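Local structure of putative acetoin utilization protein, acetoin dehydrogenase (Thermus thermophilus, 5AWE) at residues 34-39 and 118-123. The protein is of unknown function, but its paired CBS domains and ACT domain suggest a regulatory role in sensing small ligands. Numbering follows the deposited sequence.
Sequences RLPVME and VGIITV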
loop_
_atom_site.group_PDB
_atom_site.type_symbol
_atom_site.label_atom_id
_atom_site.label_comp_id
_atom_site.label_asym_id
_atom_site.label_seq_id
_atom_site.Cartn_x
_atom_site.Cartn_y
_atom_site.Cartn_z
ATOM N N ARG A 34 20.591 9.165 4.219
ATOM C CA ARG A 34 20.185 9.797 5.456
ATOM C C ARG A 34 19.994 11.292 5.241
ATOM O O ARG A 34 20.573 11.884 4.335
ATOM C CB ARG A 34 21.219 9.530 6.551
ATOM C CG ARG A 34 22.610 9.964 6.200
ATOM C CD ARG A 34 23.634 9.046 6.832
ATOM N NE ARG A 34 23.717 7.750 6.161
ATOM C CZ ARG A 34 23.507 6.585 6.765
ATOM N NH1 ARG A 34 23.193 6.549 8.057
ATOM N NH2 ARG A 34 23.630 5.454 6.085
ATOM N N LEU A 35 19.162 11.893 6.075
ATOM C CA LEU A 35 18.719 13.255 5.841
ATOM C C LEU A 35 18.718 14.040 7.147
ATOM O O LEU A 35 17.824 13.878 7.979
ATOM C CB LEU A 35 17.309 13.229 5.246
ATOM C CG LEU A 35 16.997 14.019 3.973
ATOM C CD1 LEU A 35 18.228 14.133 3.086
ATOM C CD2 LEU A 35 15.866 13.315 3.234
ATOM N N PRO A 36 19.736 14.884 7.356
ATOM C CA PRO A 36 19.751 15.654 8.604
ATOM C C PRO A 36 18.552 16.592 8.564
ATOM O O PRO A 36 18.121 16.977 7.482
ATOM C CB PRO A 36 21.086 16.399 8.557
ATOM C CG PRO A 36 21.447 16.446 7.103
ATOM C CD PRO A 36 20.877 15.205 6.482
ATOM N N VAL A 37 18.002 16.931 9.726
ATOM C CA VAL A 37 16.817 17.776 9.780
ATOM C C VAL A 37 17.109 19.135 10.417
ATOM O O VAL A 37 17.426 19.216 11.604
ATOM C CB VAL A 37 15.684 17.087 10.569
ATOM C CG1 VAL A 37 14.416 17.946 10.521
ATOM C CG2 VAL A 37 15.404 15.708 9.981
HETATM N N MSE A 38 16.988 20.195 9.619
HETATM C CA MSE A 38 17.239 21.569 10.076
HETATM C C MSE A 38 15.971 22.309 10.509
HETATM O O MSE A 38 14.921 22.199 9.880
HETATM C CB MSE A 38 17.923 22.391 8.972
HETATM C CG MSE A 38 19.248 21.822 8.484
HETATM SE SE MSE A 38 20.424 21.653 9.813
HETATM C CE MSE A 38 20.877 23.397 10.119
ATOM N N GLU A 39 16.087 23.075 11.585
ATOM C CA GLU A 39 15.032 23.988 11.998
ATOM C C GLU A 39 15.651 25.165 12.755
ATOM O O GLU A 39 16.554 24.982 13.575
ATOM C CB GLU A 39 14.031 23.263 12.897
ATOM C CG GLU A 39 12.808 24.096 13.259
ATOM C CD GLU A 39 11.806 23.323 14.096
ATOM O OE1 GLU A 39 12.231 22.672 15.077
ATOM O OE2 GLU A 39 10.597 23.364 13.773
ATOM N N VAL A 118 28.264 21.399 7.919
ATOM C CA VAL A 118 29.150 21.589 6.773
ATOM C C VAL A 118 29.194 20.407 5.807
ATOM O O VAL A 118 29.619 20.550 4.659
ATOM C CB VAL A 118 30.589 21.889 7.227
ATOM C CG1 VAL A 118 30.623 23.191 8.019
ATOM C CG2 VAL A 118 31.118 20.737 8.067
ATOM N N GLY A 119 28.759 19.240 6.264
ATOM C CA GLY A 119 28.711 18.096 5.374
ATOM C C GLY A 119 28.265 16.802 6.029
ATOM O O GLY A 119 27.700 16.790 7.127
ATOM N N ILE A 120 28.523 15.696 5.345
ATOM C CA ILE A 120 28.127 14.403 5.859
ATOM C C ILE A 120 29.183 13.351 5.508
ATOM O O ILE A 120 29.693 13.323 4.389
ATOM C CB ILE A 120 26.745 14.025 5.284
ATOM C CG1 ILE A 120 26.123 12.903 6.106
ATOM C CG2 ILE A 120 26.870 13.635 3.822
ATOM C CD1 ILE A 120 24.635 13.048 6.233
ATOM N N ILE A 121 29.529 12.505 6.472
ATOM C CA ILE A 121 30.522 11.458 6.234
ATOM C C ILE A 121 29.936 10.075 6.519
ATOM O O ILE A 121 29.287 9.852 7.551
ATOM C CB ILE A 121 31.795 11.681 7.102
ATOM C CG1 ILE A 121 32.856 10.625 6.760
ATOM C CG2 ILE A 121 31.440 11.624 8.581
ATOM C CD1 ILE A 121 34.244 10.911 7.350
ATOM N N THR A 122 30.151 9.146 5.594
ATOM C CA THR A 122 29.529 7.831 5.697
ATOM C C THR A 122 30.566 6.737 5.885
ATOM O O THR A 122 31.774 6.994 5.852
ATOM C CB THR A 122 28.706 7.500 4.440
ATOM O OG1 THR A 122 29.591 7.310 3.330
ATOM C CG2 THR A 122 27.738 8.642 4.120
ATOM N N VAL A 123 30.077 5.514 6.076
ATOM C CA VAL A 123 30.940 4.354 6.244
ATOM C C VAL A 123 31.829 4.115 5.033
ATOM O O VAL A 123 32.982 3.723 5.187
ATOM C CB VAL A 123 30.125 3.067 6.537
ATOM C CG1 VAL A 123 29.563 3.130 7.944
ATOM C CG2 VAL A 123 28.981 2.914 5.531
#
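Ile120 meets Arg34 and Pro36 through a single methyl group, CD1, at the end of its longer branch. Its CB already points toward strand 34-39; with CG1 anti to the backbone N (chi1 -163°) and chi2 at 144°, CD1 ends up beside Arg34 and Pro36. Its closest approach is to the aliphatic part of Arg34: Ile120 CD1 lies 3.7 Å from Arg34 CG, and the two side chains pass at a slant. Arginine suits this place because its methylenes can pack against a hydrocarbon partner while the guanidinium continues beyond them; the chain bends at chi2 and chi3, and Arg34 is partly exposed whereas Ile120 is buried.

The purely apolar pair is looser, with Pro36 CD 4.3 Å from Ile120 CD1. Proline offers a compact hydrocarbon ring here, which also packs on Val13 and Leu43, both apolar. Lacking an N-H, it cannot donate a backbone bond, but its carbonyl can still accept, and its backbone is hydrogen-bonded to Val14.

The strands themselves stay well apart, Pro36 CA and Ile120 CA being 8.9 Å from each other. Each belongs to a different sheet: 34-39 pairs with 42-48 in the first CBS repeat, and 116-122 with 108-113 in the second. The next residue, Ile121, points away from strand 34-39 and packs on Leu109, Val111 and Leu94.

The contact lies between the two repeats of a tandem CBS pair, or Bateman module. With 143 Å² buried, hydrocarbon packing joins the repeats at this point, with little directional constraint.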